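Local coordinates for DUF1116 domain-containing protein (PDB 3CLQ), which is of unknown function but belongs to the AllG family, named after a subunit of oxamate carbamoyltransferase, and so may act in carbamoyl transfer, at residues L131-L135 with F225-Y231; T168-E172 with Y208-T212; A241-L245 with I309-Y313; P283-V287 with A300-M304; Q182-M186 with T356-F362. All coordinates share one frame. Residues are numbered along the deposited sequence.

Contact 1: L131-L135 with F225-Y231; sequences LSEQL and FLGSSDY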
# COMPACT_ATOMS: atom_id res chain seq x y z
N LEU B 131 -11.86 -18.32 -0.71
CA LEU B 131 -11.82 -16.93 -1.08
C LEU B 131 -12.69 -16.09 -0.15
O LEU B 131 -13.64 -16.58 0.45
CB LEU B 131 -12.32 -16.76 -2.50
CG LEU B 131 -11.36 -17.17 -3.61
CD1 LEU B 131 -10.97 -18.64 -3.46
CD2 LEU B 131 -12.02 -16.94 -4.95
N SER B 132 -12.35 -14.82 -0.06
CA SER B 132 -13.23 -13.85 0.56
C SER B 132 -14.48 -13.68 -0.29
O SER B 132 -14.41 -13.30 -1.46
CB SER B 132 -12.50 -12.51 0.70
OG SER B 132 -13.42 -11.44 0.84
N GLU B 133 -15.63 -13.98 0.28
CA GLU B 133 -16.87 -13.39 -0.21
C GLU B 133 -16.58 -11.97 0.22
O GLU B 133 -15.65 -11.78 1.00
CB GLU B 133 -18.02 -13.98 0.56
CG GLU B 133 -17.83 -15.47 0.77
CD GLU B 133 -18.68 -16.02 1.89
OE1 GLU B 133 -18.10 -16.31 2.96
OE2 GLU B 133 -19.92 -16.16 1.70
N GLN B 134 -17.26 -10.95 -0.27
CA GLN B 134 -16.62 -9.65 0.05
C GLN B 134 -17.44 -8.72 0.93
O GLN B 134 -16.96 -7.67 1.33
CB GLN B 134 -16.10 -8.94 -1.21
CG GLN B 134 -14.78 -9.50 -1.75
CD GLN B 134 -13.55 -8.68 -1.31
OE1 GLN B 134 -13.21 -7.64 -1.91
NE2 GLN B 134 -12.87 -9.15 -0.27
N LEU B 135 -18.66 -9.12 1.25
CA LEU B 135 -19.56 -8.24 1.98
C LEU B 135 -19.48 -8.43 3.51
O LEU B 135 -18.63 -9.19 4.01
CB LEU B 135 -21.01 -8.38 1.46
CG LEU B 135 -21.48 -7.42 0.34
CD1 LEU B 135 -21.92 -6.03 0.89
CD2 LEU B 135 -20.44 -7.26 -0.80
N PHE B 225 -16.73 -6.29 -7.56
CA PHE B 225 -16.63 -7.21 -6.44
C PHE B 225 -15.27 -7.10 -5.70
O PHE B 225 -15.20 -7.09 -4.46
CB PHE B 225 -16.86 -8.63 -6.96
CG PHE B 225 -16.73 -9.71 -5.92
CD1 PHE B 225 -17.85 -10.14 -5.20
CD2 PHE B 225 -15.52 -10.32 -5.68
CE1 PHE B 225 -17.75 -11.16 -4.25
CE2 PHE B 225 -15.41 -11.33 -4.72
CZ PHE B 225 -16.53 -11.75 -4.01
N LEU B 226 -14.19 -6.98 -6.46
CA LEU B 226 -12.88 -7.00 -5.86
C LEU B 226 -12.56 -5.74 -5.05
O LEU B 226 -11.78 -5.81 -4.10
CB LEU B 226 -11.79 -7.32 -6.90
CG LEU B 226 -11.77 -8.75 -7.49
CD1 LEU B 226 -10.85 -8.79 -8.70
CD2 LEU B 226 -11.38 -9.87 -6.47
N GLY B 227 -13.17 -4.61 -5.38
CA GLY B 227 -12.98 -3.41 -4.57
C GLY B 227 -14.17 -3.07 -3.68
O GLY B 227 -14.30 -1.93 -3.21
N SER B 228 -15.06 -4.02 -3.45
CA SER B 228 -16.19 -3.74 -2.58
C SER B 228 -15.73 -3.85 -1.12
O SER B 228 -16.39 -3.39 -0.19
CB SER B 228 -17.35 -4.70 -2.87
OG SER B 228 -16.93 -6.04 -2.71
N SER B 229 -14.57 -4.44 -0.93
CA SER B 229 -14.09 -4.64 0.40
C SER B 229 -12.60 -4.73 0.31
O SER B 229 -12.06 -5.17 -0.70
CB SER B 229 -14.70 -5.93 0.96
OG SER B 229 -13.89 -6.51 1.96
N ASP B 230 -11.91 -4.34 1.36
CA ASP B 230 -10.46 -4.42 1.33
C ASP B 230 -9.95 -5.76 1.86
O ASP B 230 -8.78 -5.90 2.11
CB ASP B 230 -9.82 -3.22 2.02
CG ASP B 230 -10.06 -3.21 3.51
OD1 ASP B 230 -9.53 -2.29 4.20
OD2 ASP B 230 -10.77 -4.12 3.98
N TYR B 231 -10.82 -6.75 1.96
CA TYR B 231 -10.44 -8.01 2.58
C TYR B 231 -10.03 -9.12 1.62
O TYR B 231 -9.72 -10.22 2.04
CB TYR B 231 -11.60 -8.53 3.45
CG TYR B 231 -11.21 -9.71 4.31
CD1 TYR B 231 -10.23 -9.58 5.31
CD2 TYR B 231 -11.80 -10.96 4.11
CE1 TYR B 231 -9.86 -10.66 6.11
CE2 TYR B 231 -11.43 -12.07 4.90
CZ TYR B 231 -10.46 -11.91 5.90
OH TYR B 231 -10.10 -13.00 6.67

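Contact 2: T168-E172 with Y208-T212; sequences TFCPE and YMVQT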
# COMPACT_ATOMS: atom_id res chain seq x y z
N THR B 168 -3.55 -19.81 -15.34
CA THR B 168 -2.85 -20.61 -16.36
C THR B 168 -2.01 -19.74 -17.29
O THR B 168 -1.08 -20.24 -17.93
CB THR B 168 -3.78 -21.53 -17.22
OG1 THR B 168 -4.48 -20.74 -18.18
CG2 THR B 168 -4.76 -22.31 -16.35
N PHE B 169 -2.34 -18.45 -17.38
CA PHE B 169 -1.53 -17.47 -18.11
C PHE B 169 -0.37 -16.96 -17.25
O PHE B 169 0.24 -15.94 -17.56
CB PHE B 169 -2.38 -16.28 -18.58
CG PHE B 169 -3.30 -16.61 -19.72
CD1 PHE B 169 -4.61 -17.02 -19.47
CD2 PHE B 169 -2.86 -16.56 -21.03
CE1 PHE B 169 -5.46 -17.35 -20.51
CE2 PHE B 169 -3.70 -16.88 -22.05
CZ PHE B 169 -5.01 -17.29 -21.80
N CYS B 170 -0.05 -17.67 -16.17
CA CYS B 170 0.93 -17.17 -15.23
C CYS B 170 1.70 -18.31 -14.61
O CYS B 170 1.50 -18.63 -13.45
CB CYS B 170 0.25 -16.35 -14.13
SG CYS B 170 1.31 -15.93 -12.71
N PRO B 171 2.64 -18.87 -15.36
CA PRO B 171 3.22 -20.17 -15.05
C PRO B 171 4.30 -20.06 -13.98
O PRO B 171 4.72 -21.07 -13.41
CB PRO B 171 3.84 -20.59 -16.38
CG PRO B 171 4.22 -19.28 -17.04
CD PRO B 171 3.26 -18.23 -16.54
N GLU B 172 4.75 -18.84 -13.73
CA GLU B 172 5.73 -18.56 -12.68
C GLU B 172 5.07 -18.48 -11.30
O GLU B 172 5.74 -18.57 -10.27
CB GLU B 172 6.41 -17.23 -12.96
CG GLU B 172 5.43 -16.02 -12.94
CD GLU B 172 4.84 -15.66 -14.34
OE1 GLU B 172 4.33 -16.58 -15.07
OE2 GLU B 172 4.89 -14.45 -14.70
N TYR B 208 -3.56 -11.03 -16.20
CA TYR B 208 -3.94 -12.41 -16.48
C TYR B 208 -5.44 -12.59 -16.71
O TYR B 208 -5.84 -13.37 -17.58
CB TYR B 208 -3.44 -13.34 -15.37
CG TYR B 208 -1.99 -13.14 -15.08
CD1 TYR B 208 -1.06 -13.07 -16.11
CD2 TYR B 208 -1.54 -12.99 -13.77
CE1 TYR B 208 0.28 -12.86 -15.85
CE2 TYR B 208 -0.20 -12.78 -13.50
CZ TYR B 208 0.70 -12.73 -14.54
OH TYR B 208 2.04 -12.54 -14.26
N MSE B 209 -6.27 -11.89 -15.95
CA MSE B 209 -7.70 -11.97 -16.14
C MSE B 209 -8.06 -11.47 -17.52
O MSE B 209 -8.94 -11.99 -18.18
CB MSE B 209 -8.47 -11.16 -15.11
CG MSE B 209 -8.37 -11.64 -13.68
SE MSE B 209 -9.10 -10.28 -12.46
CE MSE B 209 -10.96 -10.43 -12.88
N VAL B 210 -7.38 -10.43 -17.96
CA VAL B 210 -7.70 -9.89 -19.25
C VAL B 210 -7.40 -10.87 -20.41
O VAL B 210 -7.97 -10.76 -21.49
CB VAL B 210 -7.00 -8.55 -19.43
CG1 VAL B 210 -7.03 -8.10 -20.86
CG2 VAL B 210 -7.65 -7.53 -18.51
N GLN B 211 -6.51 -11.83 -20.17
CA GLN B 211 -6.09 -12.77 -21.20
C GLN B 211 -7.07 -13.93 -21.34
O GLN B 211 -6.87 -14.89 -22.09
CB GLN B 211 -4.70 -13.29 -20.90
CG GLN B 211 -3.60 -12.40 -21.43
CD GLN B 211 -2.23 -12.87 -21.02
OE1 GLN B 211 -1.67 -12.38 -20.04
NE2 GLN B 211 -1.70 -13.85 -21.74
N THR B 212 -8.16 -13.80 -20.60
CA THR B 212 -9.09 -14.87 -20.36
C THR B 212 -10.21 -14.75 -21.38
O THR B 212 -10.28 -13.77 -22.13
CB THR B 212 -9.60 -14.74 -18.93
OG1 THR B 212 -9.52 -16.01 -18.28
CG2 THR B 212 -10.99 -14.18 -18.89

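Contact 3: A241-L245 with I309-Y313; sequences AKCAL and ITETY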
# COMPACT_ATOMS: atom_id res chain seq x y z
N ALA B 241 1.01 -18.21 5.24
CA ALA B 241 1.51 -18.62 6.55
C ALA B 241 1.37 -20.14 6.80
O ALA B 241 2.28 -20.79 7.33
CB ALA B 241 0.84 -17.83 7.66
N LYS B 242 0.22 -20.68 6.41
CA LYS B 242 -0.03 -22.10 6.59
C LYS B 242 1.00 -22.90 5.82
O LYS B 242 1.53 -23.92 6.30
CB LYS B 242 -1.42 -22.45 6.10
CG LYS B 242 -1.67 -23.93 5.99
CD LYS B 242 -1.50 -24.65 7.32
CE LYS B 242 -2.29 -25.93 7.32
NZ LYS B 242 -1.85 -26.85 8.44
N CYS B 243 1.28 -22.43 4.62
CA CYS B 243 2.26 -23.06 3.76
C CYS B 243 3.66 -23.03 4.38
O CYS B 243 4.33 -24.06 4.40
CB CYS B 243 2.24 -22.40 2.40
SG CYS B 243 3.49 -23.01 1.25
N ALA B 244 4.10 -21.88 4.88
CA ALA B 244 5.38 -21.80 5.58
C ALA B 244 5.41 -22.62 6.89
O ALA B 244 6.26 -23.50 7.07
CB ALA B 244 5.72 -20.36 5.87
N LEU B 245 4.47 -22.34 7.79
CA LEU B 245 4.36 -23.09 9.03
C LEU B 245 4.39 -24.64 8.88
O LEU B 245 5.17 -25.32 9.57
CB LEU B 245 3.13 -22.66 9.79
CG LEU B 245 3.31 -21.56 10.85
CD1 LEU B 245 4.78 -21.33 11.10
CD2 LEU B 245 2.61 -20.28 10.48
N ILE B 309 -3.02 -18.05 12.36
CA ILE B 309 -1.84 -18.72 11.84
C ILE B 309 -0.87 -17.59 11.49
O ILE B 309 0.35 -17.74 11.46
CB ILE B 309 -2.18 -19.54 10.57
CG1 ILE B 309 -0.99 -20.41 10.16
CG2 ILE B 309 -2.69 -18.65 9.42
CD1 ILE B 309 -0.91 -21.68 10.94
N THR B 310 -1.48 -16.47 11.20
CA THR B 310 -0.82 -15.24 10.93
C THR B 310 0.17 -14.80 12.05
O THR B 310 1.36 -14.59 11.80
CB THR B 310 -1.94 -14.22 10.66
OG1 THR B 310 -2.37 -14.35 9.28
CG2 THR B 310 -1.53 -12.84 10.94
N GLU B 311 -0.30 -14.68 13.27
CA GLU B 311 0.62 -14.43 14.35
C GLU B 311 1.50 -15.63 14.63
O GLU B 311 2.61 -15.46 15.17
CB GLU B 311 -0.13 -13.97 15.60
CG GLU B 311 -1.63 -13.96 15.39
CD GLU B 311 -2.19 -12.56 15.26
OE1 GLU B 311 -1.60 -11.63 15.86
OE2 GLU B 311 -3.22 -12.38 14.57
N THR B 312 1.04 -16.84 14.28
CA THR B 312 1.91 -18.02 14.43
C THR B 312 3.13 -17.87 13.55
O THR B 312 4.18 -18.39 13.89
CB THR B 312 1.24 -19.39 14.09
OG1 THR B 312 0.10 -19.61 14.91
CG2 THR B 312 2.21 -20.53 14.35
N TYR B 313 2.97 -17.17 12.42
CA TYR B 313 4.01 -16.94 11.41
C TYR B 313 4.93 -15.77 11.76
O TYR B 313 6.10 -15.76 11.38
CB TYR B 313 3.36 -16.64 10.05
CG TYR B 313 4.38 -16.37 8.93
CD1 TYR B 313 5.12 -17.40 8.37
CD2 TYR B 313 4.61 -15.09 8.48
CE1 TYR B 313 6.05 -17.15 7.37
CE2 TYR B 313 5.52 -14.82 7.48
CZ TYR B 313 6.24 -15.85 6.93
OH TYR B 313 7.15 -15.57 5.91

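Contact 4: P283-V287 with A300-M304; sequences PAQRV and AGLDM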
# COMPACT_ATOMS: atom_id res chain seq x y z
N PRO B 283 -10.07 -23.58 26.36
CA PRO B 283 -11.23 -22.73 26.13
C PRO B 283 -10.86 -21.52 25.28
O PRO B 283 -9.86 -20.85 25.56
CB PRO B 283 -11.58 -22.26 27.55
CG PRO B 283 -10.88 -23.23 28.47
CD PRO B 283 -9.61 -23.50 27.75
N ALA B 284 -11.62 -21.27 24.23
CA ALA B 284 -11.42 -20.06 23.46
C ALA B 284 -11.81 -18.86 24.35
O ALA B 284 -12.69 -19.00 25.21
CB ALA B 284 -12.23 -20.09 22.19
N GLN B 285 -11.17 -17.72 24.13
CA GLN B 285 -11.25 -16.54 24.98
C GLN B 285 -12.08 -15.39 24.39
O GLN B 285 -12.35 -15.36 23.19
CB GLN B 285 -9.83 -16.04 25.21
CG GLN B 285 -8.92 -17.09 25.80
CD GLN B 285 -9.37 -17.46 27.18
OE1 GLN B 285 -9.50 -16.59 28.03
NE2 GLN B 285 -9.64 -18.73 27.41
N ARG B 286 -12.46 -14.42 25.22
CA ARG B 286 -13.13 -13.24 24.70
C ARG B 286 -12.09 -12.40 24.02
O ARG B 286 -10.92 -12.45 24.40
CB ARG B 286 -13.75 -12.41 25.82
CG ARG B 286 -14.49 -13.21 26.88
CD ARG B 286 -15.49 -12.33 27.63
NE ARG B 286 -16.88 -12.65 27.31
CZ ARG B 286 -17.52 -12.27 26.20
NH1 ARG B 286 -16.91 -11.56 25.27
NH2 ARG B 286 -18.78 -12.62 26.02
N VAL B 287 -12.52 -11.63 23.02
CA VAL B 287 -11.68 -10.64 22.38
C VAL B 287 -12.15 -9.26 22.81
O VAL B 287 -13.24 -8.85 22.44
CB VAL B 287 -11.88 -10.69 20.87
CG1 VAL B 287 -10.63 -10.21 20.16
CG2 VAL B 287 -12.24 -12.08 20.42
N ALA B 300 -20.67 -10.24 21.86
CA ALA B 300 -19.57 -10.94 21.19
C ALA B 300 -19.53 -12.45 21.42
O ALA B 300 -19.96 -12.94 22.47
CB ALA B 300 -18.25 -10.33 21.62
N GLY B 301 -19.00 -13.17 20.44
CA GLY B 301 -18.74 -14.59 20.58
C GLY B 301 -17.32 -14.80 21.04
O GLY B 301 -16.51 -13.86 21.08
N LEU B 302 -16.99 -16.04 21.39
CA LEU B 302 -15.60 -16.40 21.69
C LEU B 302 -14.73 -16.45 20.40
O LEU B 302 -15.21 -16.79 19.32
CB LEU B 302 -15.53 -17.74 22.43
CG LEU B 302 -16.43 -17.93 23.67
CD1 LEU B 302 -17.19 -19.24 23.60
CD2 LEU B 302 -15.65 -17.84 24.97
N ASP B 303 -13.46 -16.08 20.55
CA ASP B 303 -12.44 -16.22 19.53
C ASP B 303 -12.71 -17.34 18.51
O ASP B 303 -12.85 -18.49 18.88
CB ASP B 303 -11.11 -16.46 20.23
CG ASP B 303 -9.91 -16.13 19.37
OD1 ASP B 303 -9.97 -15.17 18.53
OD2 ASP B 303 -8.88 -16.83 19.55
N MSE B 304 -12.74 -16.99 17.23
CA MSE B 304 -13.04 -18.00 16.21
C MSE B 304 -12.34 -17.72 14.87
O MSE B 304 -12.39 -16.61 14.35
CB MSE B 304 -14.55 -18.08 15.99
CG MSE B 304 -15.01 -19.21 15.06
SE MSE B 304 -16.92 -19.08 14.57
CE MSE B 304 -16.88 -17.23 13.92

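Contact 5: Q182-M186 with T356-F362; sequences QALHM and TIPVLDF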
# COMPACT_ATOMS: atom_id res chain seq x y z
N GLN B 182 6.11 -6.67 1.06
CA GLN B 182 5.84 -5.29 0.65
C GLN B 182 4.63 -4.70 1.37
O GLN B 182 4.62 -3.51 1.71
CB GLN B 182 5.58 -5.25 -0.86
CG GLN B 182 6.74 -5.76 -1.68
CD GLN B 182 6.36 -5.98 -3.11
OE1 GLN B 182 5.21 -5.81 -3.45
NE2 GLN B 182 7.33 -6.37 -3.95
N ALA B 183 3.62 -5.53 1.60
CA ALA B 183 2.48 -5.11 2.39
C ALA B 183 2.92 -4.54 3.76
O ALA B 183 2.48 -3.47 4.17
CB ALA B 183 1.50 -6.28 2.56
N LEU B 184 3.79 -5.26 4.47
CA LEU B 184 4.22 -4.85 5.79
C LEU B 184 5.05 -3.57 5.75
O LEU B 184 5.33 -2.96 6.77
CB LEU B 184 5.03 -5.96 6.46
CG LEU B 184 4.26 -7.03 7.26
CD1 LEU B 184 4.21 -6.74 8.76
CD2 LEU B 184 2.86 -7.17 6.72
N HIS B 185 5.48 -3.15 4.57
CA HIS B 185 6.15 -1.86 4.51
C HIS B 185 5.12 -0.83 4.09
O HIS B 185 5.47 0.33 3.94
CB HIS B 185 7.31 -1.90 3.52
CG HIS B 185 8.54 -2.54 4.08
ND1 HIS B 185 9.78 -2.40 3.50
CD2 HIS B 185 8.73 -3.30 5.18
CE1 HIS B 185 10.67 -3.07 4.20
NE2 HIS B 185 10.06 -3.63 5.22
N MSE B 186 3.87 -1.25 3.92
CA MSE B 186 2.81 -0.34 3.51
C MSE B 186 1.67 -0.26 4.54
O MSE B 186 0.51 -0.02 4.18
CB MSE B 186 2.23 -0.75 2.17
CG MSE B 186 3.19 -0.66 1.02
SE MSE B 186 2.58 -1.73 -0.50
CE MSE B 186 1.05 -0.68 -1.09
N THR B 356 10.30 -7.63 7.25
CA THR B 356 10.76 -6.74 8.29
C THR B 356 9.79 -5.58 8.59
O THR B 356 8.94 -5.25 7.78
CB THR B 356 12.14 -6.17 7.87
OG1 THR B 356 12.01 -5.50 6.62
CG2 THR B 356 13.16 -7.31 7.71
N ILE B 357 9.93 -4.96 9.76
CA ILE B 357 9.08 -3.85 10.17
C ILE B 357 9.84 -2.54 10.23
O ILE B 357 10.66 -2.32 11.12
CB ILE B 357 8.51 -4.08 11.56
CG1 ILE B 357 7.78 -5.43 11.64
CG2 ILE B 357 7.59 -2.93 11.95
CD1 ILE B 357 7.68 -5.92 13.04
N PRO B 358 9.55 -1.63 9.30
CA PRO B 358 10.31 -0.40 9.14
C PRO B 358 10.43 0.41 10.43
O PRO B 358 11.55 0.72 10.88
CB PRO B 358 9.48 0.36 8.11
CG PRO B 358 8.86 -0.71 7.31
CD PRO B 358 8.45 -1.72 8.33
N VAL B 359 9.31 0.76 11.05
CA VAL B 359 9.39 1.63 12.21
C VAL B 359 10.30 1.06 13.33
O VAL B 359 10.87 1.81 14.09
CB VAL B 359 7.99 2.03 12.75
CG1 VAL B 359 7.35 0.88 13.48
CG2 VAL B 359 8.10 3.28 13.63
N LEU B 360 10.43 -0.26 13.41
CA LEU B 360 11.39 -0.86 14.36
C LEU B 360 12.76 -1.11 13.70
O LEU B 360 13.31 -2.21 13.80
CB LEU B 360 10.83 -2.17 14.91
CG LEU B 360 9.97 -2.12 16.18
CD1 LEU B 360 9.64 -0.69 16.66
CD2 LEU B 360 8.72 -2.96 16.04
N ASP B 361 13.27 -0.08 13.02
CA ASP B 361 14.57 -0.16 12.35
C ASP B 361 14.72 -1.42 11.50
O ASP B 361 15.81 -1.99 11.39
CB ASP B 361 15.71 -0.13 13.39
CG ASP B 361 15.76 1.18 14.18
OD1 ASP B 361 15.41 2.25 13.61
OD2 ASP B 361 16.18 1.12 15.36
N PHE B 362 13.62 -1.87 10.90
CA PHE B 362 13.64 -3.07 10.05
C PHE B 362 14.07 -4.35 10.79
O PHE B 362 14.87 -5.12 10.25
CB PHE B 362 14.55 -2.84 8.84
CG PHE B 362 14.14 -1.67 8.03
CD1 PHE B 362 13.28 -1.82 6.95
CD2 PHE B 362 14.56 -0.39 8.40
CE1 PHE B 362 12.89 -0.72 6.21
CE2 PHE B 362 14.17 0.73 7.68
CZ PHE B 362 13.32 0.57 6.59

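Contact 1: L131-L135 with F225-Y231
The Phe225 ring, on the last turn of helix 216-226, takes Gln134 CG over one face: CG lies 3.9 Å from the ring centroid and 28° off its normal, a CH-pi contact. Ser132 O approaches the edge of the same ring, 3.7 Å from Phe225 CZ, and Ser132 OG sits in the same way at the edge of Tyr231, 3.7 Å from its CD2. The loop after strand 126-130 thus packs on the C-terminal end of helix 216-226 and the turn that follows it. Polar bonds within 225-231 shape both: Gly227 is the first residue to leave helical geometry, and Ser228 turns back, its OG donating to Phe225 O at 2.7 Å and its N at 3.2 Å. An ST turn follows, Tyr231 N donating to Ser229 OG at 3.1 Å, while Tyr231 OH bonds to Ser104. Van der Waals packing adds Gln134 CB, 3.4 Å from Ser228 OG, and Leu135 CD2, 4.2 Å from that oxygen. Phe225 also meets the Trp154 ring of helix 146-168.

Contact 2: T168-E172 with Y208-T212
Phe169 loses the most surface here, 106 Å², and its ring lies against the side chain of Gln211. Gln211 CB stands 3.7 Å from the Phe169 ring centroid and only 9° off the normal, an almost vertical CH-pi contact. Tyr208, covered over 81 Å², repeats the theme with the roles exchanged: its ring receives Cys170 CB at 3.6 Å from the centroid, 10° off the normal, and Cys170 SG approaches obliquely at 4.2 Å from the centroid, a sulfur-aromatic contact. In the fold this joins the loop leaving helix 146-168 to the C-terminal end of helix 195-210, whose last turn is closed by Gln211 N to Tyr208 O at 3.1 Å and Thr212 N to Met209 O at 3.1 Å. Met209 and Tyr208 also touch Ala166, packing helix 195-210 against helix 146-168. Gln211, with 55 Å² covered, lies at the dimer interface, where it packs on Lys220 of the second subunit while Val210 O accepts a hydrogen bond from Arg216 of that subunit.

Contact 3: A241-L245 with I309-Y313
This is a buried, apolar helix-helix contact, with its centre about 8 Å from the centre of the chain. It packs the short helix 309-313 against the C-terminal half of helix 234-247. Over these short segments the axes come within 9.2 Å of each other, and their N-to-C directions differ by 49°. Ala241 marks the closest backbone approach, its CA lying 5.7 Å from Tyr313 CA. Its side chain being just a methyl, Ala241 CB reaches Tyr313 CB at 3.7 Å and Ile309 CG2 at 4.0 Å. Further along the same face, Ala244 CB touches Tyr313 CE1 at 3.6 Å. Leu245 fills the wider part of the interface: its CD2 is 3.6 Å from Ile309 CG1 and 3.7 Å from Tyr313 CB, while its CG lies 3.8 Å from Thr312 CG2. The polar side chains serve other partners. Lys242 forms a salt bridge with Asp246, Thr312 OG1 bonds to Ala308 O, and Glu311, whose CB points away from the contact, bonds to Gly317 N and weakly to His191. With the small Ala241 where the backbones come nearest, Ala244 against the Tyr313 ring and Leu245 filling the rest, residues 241, 244 and 245 follow the i, i+3, i+4 pattern of one helix face, in a helix-helix packing at 49° in the interior of the chain.

Contact 4: P283-V287 with A300-M304
Both segments run extended, and they cross obliquely, their end-to-end directions 126° apart. Arg286 CA and Leu302 CA mark the nearest backbone approach at 5.0 Å. A single main-chain hydrogen bond joins the segments: Asp303 N donates to Gln285 O at 3.0 Å with an N-H...O angle of 164°. They lie at the two ends of the connection between strands 280-283 and 304-305, the outermost strands of one four-stranded antiparallel sheet. Around that bond, Ala284 packs by its methyl group, with CB 4.1 Å from Leu302 CB and 3.7 Å from Asp303 O. Leu302 CD2 lies 3.2 Å from Ala284 O. Val287 CG2 stays 4.2 Å from Asp303 N and packs on Thr385 and Ile387 of strand 383-388. Arg286, its CB directed away, brings its guanidinium back, NH1 4.1 Å from Ala300 CB. Gln285 turns its amide back on its own segment, NE2 donating to Pro283 O at 2.8 Å. One main-chain bond thus fixes the register at Gln285-Asp303, with apolar packing around it, while the buried Asp303 carboxylate finds its charge partner outside both segments, in Arg262 of strand 257-263.

Contact 5: Q182-M186 with T356-F362
His185 lays its imidazole against Pro358, whose CG stands 3.7 Å from the ring centroid and 27° off the normal, a CH-pi contact over one face. The histidine comes from a type I beta turn, Ala183 to Met186, at the end of helix 176-183; the proline lies in the connection of a beta hairpin between strands 356-357 and 363-369, which pair through Ile357 and Met363. Two further contacts hold the imidazole. His185 NE2 and Thr356 OG1 are hydrogen-bonded at 3.0 Å, with either able to be the donor. Phe362 directs its edge toward the imidazole face in an offset edge-to-face pair, centroids 5.6 Å apart and planes at 74°; the closest atoms are His185 CE1 and Phe362 CE1 at 3.8 Å. Both Asp361 and Phe362 have positive phi, 49° and 61°, the tight bend that returns the chain to the second strand. The hairpin loop also faces the dimer partner: Pro358 packs on Pro324 and Phe362 on Pro328 of the second subunit. A PEG molecule, probably from the crystallisation liquor, lies about 3 Å from the His185 side chain, consistent with a small crevice here. From the turn, Leu184 O comes to 3.7 Å from Pro358 CD.

How the contacts relate
Along the chain, contact 2 is nested inside contact 1, and both close before contact 3 opens; contact 4 lies within the loop of contact 3, which itself lies within that of contact 5. Contact 5 crosses contacts 1 and 2, since its first segment, 182-186, falls between their segments. Contact 3 is the most central, its centre about 20 Å from that of contact 4 and 18 Å from that of contact 5. Contacts 2 and 4 stand on opposite sides of the chain's centre, centres 41 Å apart. Successive helices 195-210, 216-226 and 234-247 carry segments of contacts 2, 1 and 3. Contacts 2 and 5 both touch the second subunit, so the dimer interface draws on widely separated parts of the fold.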